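Local coordinates for uncharacterized protein (PDB 4O5P), which acts as a type VI secretion phospholipase effector (Tle1), probably hydrolysing phospholipids in the membranes of target cells, at residues A[458-463]-A[652-657]. Sequence-based numbering, arbitrary orientation.
Sequences NAWQAQ and VALFDE
The carbonyl oxygen of W460, the residue whose side chain meets L654 and F655, receives two N-H groups of Q463. Q463 NE2 donates to W460 O at 3.2 Å along a bent path (N-H...O 136°), while the Q463 backbone N makes a weak second bond to it. Two successive bends fold the Q463 chain back over its own helix, setting NE2 3.2 Å above the W460 indole plane, toward its rim. E476 of helix 469-487 joins this polar side: one carboxylate oxygen accepts W460 NE1, the other Q463 NE2; R475 and R633 hold Q463 OE1. The contact between the segments is apolar and small, on the opposite side of the indole plane. With L654 CG anti to N (chi1 -175°) and chi2 at 79°, methyl CD2 comes to 3.7 Å from W460 CB. F655 reaches in with CZ, 4.3 Å from W460 CD1, the ring planes steeply inclined to each other. Farther out, F655 rests on L479 and I480, and W460 on C337 and P376, in loops following strands of the central sheet. This is buried helix-helix packing in the C-terminal family region, where helices 469-487 and 649-657 meet the tryptophan of helix 451-463 beside the probable alpha/beta-hydrolase core.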
ATOM      1  N   ASN A 458      22.716   0.214  11.338  1.00 18.26           N
ATOM      2  CA  ASN A 458      22.951  -0.297  12.680  1.00 16.47           C
ATOM      3  C   ASN A 458      23.071   0.795  13.753  1.00 17.91           C
ATOM      4  O   ASN A 458      22.747   0.558  14.909  1.00 18.99           O
ATOM      5  CB  ASN A 458      24.150  -1.245  12.685  1.00 19.51           C
ATOM      6  CG  ASN A 458      23.867  -2.538  11.925  1.00 20.50           C
ATOM      7  OD1 ASN A 458      22.724  -2.997  11.868  1.00 17.38           O
ATOM      8  ND2 ASN A 458      24.911  -3.127  11.333  1.00 24.02           N
ATOM      9  N   ALA A 459      23.509   1.997  13.385  1.00 18.61           N
ATOM     10  CA  ALA A 459      23.523   3.077  14.381  1.00 21.06           C
ATOM     11  C   ALA A 459      22.085   3.423  14.758  1.00 18.77           C
ATOM     12  O   ALA A 459      21.733   3.577  15.955  1.00 18.12           O
ATOM     13  CB  ALA A 459      24.254   4.297  13.849  1.00 18.53           C
ATOM     14  N   TRP A 460      21.241   3.537  13.734  1.00 17.76           N
ATOM     15  CA  TRP A 460      19.825   3.703  14.014  1.00 15.98           C
ATOM     16  C   TRP A 460      19.279   2.556  14.872  1.00 15.96           C
ATOM     17  O   TRP A 460      18.620   2.775  15.887  1.00 17.91           O
ATOM     18  CB  TRP A 460      19.015   3.824  12.725  1.00 15.55           C
ATOM     19  CG  TRP A 460      17.577   4.044  13.029  1.00 17.57           C
ATOM     20  CD1 TRP A 460      16.961   5.241  13.268  1.00 14.15           C
ATOM     21  CD2 TRP A 460      16.580   3.040  13.197  1.00 14.15           C
ATOM     22  NE1 TRP A 460      15.631   5.042  13.540  1.00 14.23           N
ATOM     23  CE2 TRP A 460      15.369   3.692  13.503  1.00 15.55           C
ATOM     24  CE3 TRP A 460      16.584   1.642  13.090  1.00 15.77           C
ATOM     25  CZ2 TRP A 460      14.172   3.004  13.715  1.00 13.91           C
ATOM     26  CZ3 TRP A 460      15.400   0.950  13.320  1.00 16.59           C
ATOM     27  CH2 TRP A 460      14.207   1.635  13.617  1.00 16.04           C
ATOM     28  N   GLN A 461      19.563   1.324  14.471  1.00 19.04           N
ATOM     29  CA  GLN A 461      18.992   0.170  15.137  1.00 18.06           C
ATOM     30  C   GLN A 461      19.371   0.156  16.607  1.00 17.61           C
ATOM     31  O   GLN A 461      18.549  -0.163  17.472  1.00 14.04           O
ATOM     32  CB  GLN A 461      19.464  -1.109  14.461  1.00 18.57           C
ATOM     33  CG  GLN A 461      18.681  -2.344  14.865  1.00 16.81           C
ATOM     34  CD  GLN A 461      19.117  -2.928  16.196  1.00 18.66           C
ATOM     35  OE1 GLN A 461      20.270  -2.778  16.611  1.00 21.12           O
ATOM     36  NE2 GLN A 461      18.193  -3.602  16.876  1.00 18.96           N
ATOM     37  N   ALA A 462      20.618   0.528  16.878  1.00 19.40           N
ATOM     38  CA  ALA A 462      21.148   0.529  18.233  1.00 18.45           C
ATOM     39  C   ALA A 462      20.593   1.648  19.116  1.00 19.37           C
ATOM     40  O   ALA A 462      20.475   1.452  20.329  1.00 18.85           O
ATOM     41  CB  ALA A 462      22.683   0.550  18.210  1.00 20.56           C
ATOM     42  N   GLN A 463      20.264   2.812  18.548  1.00 16.90           N
ATOM     43  CA  GLN A 463      19.681   3.873  19.396  1.00 18.33           C
ATOM     44  C   GLN A 463      18.186   3.705  19.643  1.00 18.15           C
ATOM     45  O   GLN A 463      17.617   4.321  20.549  1.00 17.30           O
ATOM     46  CB  GLN A 463      19.915   5.266  18.805  1.00 18.62           C
ATOM     47  CG  GLN A 463      19.260   5.489  17.433  1.00 18.40           C
ATOM     48  CD  GLN A 463      17.805   5.920  17.509  1.00 16.03           C
ATOM     49  OE1 GLN A 463      17.403   6.697  18.389  1.00 17.08           O
ATOM     50  NE2 GLN A 463      16.999   5.415  16.573  1.00 15.23           N
ATOM     51  N   VAL A 652      23.150  10.785  12.112  1.00 17.17           N
ATOM     52  CA  VAL A 652      22.897  11.989  11.322  1.00 15.72           C
ATOM     53  C   VAL A 652      23.157  11.737   9.825  1.00 16.83           C
ATOM     54  O   VAL A 652      22.381  12.180   8.981  1.00 17.02           O
ATOM     55  CB  VAL A 652      23.693  13.227  11.834  1.00 16.88           C
ATOM     56  CG1 VAL A 652      23.450  14.437  10.929  1.00 13.74           C
ATOM     57  CG2 VAL A 652      23.281  13.585  13.254  1.00 16.49           C
ATOM     58  N   ALA A 653      24.221  11.005   9.501  1.00 14.35           N
ATOM     59  CA  ALA A 653      24.520  10.675   8.104  1.00 15.56           C
ATOM     60  C   ALA A 653      23.460   9.765   7.477  1.00 15.27           C
ATOM     61  O   ALA A 653      23.167   9.880   6.282  1.00 13.20           O
ATOM     62  CB  ALA A 653      25.896  10.054   7.970  1.00 15.99           C
ATOM     63  N   LEU A 654      22.887   8.863   8.269  1.00 16.09           N
ATOM     64  CA  LEU A 654      21.770   8.058   7.764  1.00 14.89           C
ATOM     65  C   LEU A 654      20.606   8.956   7.366  1.00 15.16           C
ATOM     66  O   LEU A 654      20.028   8.781   6.292  1.00 14.54           O
ATOM     67  CB  LEU A 654      21.291   7.064   8.811  1.00 13.64           C
ATOM     68  CG  LEU A 654      20.206   6.092   8.331  1.00 17.05           C
ATOM     69  CD1 LEU A 654      20.832   4.957   7.518  1.00 17.05           C
ATOM     70  CD2 LEU A 654      19.416   5.520   9.511  1.00 15.77           C
ATOM     71  N   PHE A 655      20.251   9.915   8.223  1.00 14.37           N
ATOM     72  CA  PHE A 655      19.146  10.820   7.842  1.00 15.80           C
ATOM     73  C   PHE A 655      19.481  11.746   6.678  1.00 15.62           C
ATOM     74  O   PHE A 655      18.603  12.052   5.848  1.00 15.37           O
ATOM     75  CB  PHE A 655      18.624  11.626   9.040  1.00 14.95           C
ATOM     76  CG  PHE A 655      17.843  10.789  10.014  1.00 15.70           C
ATOM     77  CD1 PHE A 655      16.508  10.495   9.775  1.00 14.26           C
ATOM     78  CD2 PHE A 655      18.447  10.278  11.148  1.00 15.60           C
ATOM     79  CE1 PHE A 655      15.778   9.714  10.658  1.00 13.51           C
ATOM     80  CE2 PHE A 655      17.722   9.485  12.043  1.00 18.36           C
ATOM     81  CZ  PHE A 655      16.385   9.206  11.793  1.00 16.59           C
ATOM     82  N   ASP A 656      20.732  12.206   6.629  1.00 15.34           N
ATOM     83  CA  ASP A 656      21.226  13.010   5.502  1.00 17.43           C
ATOM     84  C   ASP A 656      21.173  12.299   4.144  1.00 16.34           C
ATOM     85  O   ASP A 656      20.651  12.849   3.180  1.00 15.58           O
ATOM     86  CB  ASP A 656      22.672  13.427   5.751  1.00 16.25           C
ATOM     87  CG  ASP A 656      22.809  14.607   6.694  1.00 17.47           C
ATOM     88  OD1 ASP A 656      21.826  15.029   7.346  1.00 16.08           O
ATOM     89  OD2 ASP A 656      23.947  15.107   6.795  1.00 17.88           O
ATOM     90  N   GLU A 657      21.728  11.082   4.078  1.00 14.16           N
ATOM     91  CA  GLU A 657      22.002  10.406   2.809  1.00 15.71           C
ATOM     92  C   GLU A 657      21.199   9.118   2.545  1.00 16.01           C
ATOM     93  O   GLU A 657      21.327   8.511   1.483  1.00 19.17           O
ATOM     94  CB  GLU A 657      23.507  10.095   2.685  1.00 17.84           C
ATOM     95  CG  GLU A 657      24.411  11.331   2.698  1.00 17.44           C
ATOM     96  CD  GLU A 657      25.868  10.983   2.439  1.00 24.48           C
ATOM     97  OE1 GLU A 657      26.250   9.803   2.610  1.00 25.94           O
ATOM     98  OE2 GLU A 657      26.633  11.888   2.049  1.00 33.48           O
TER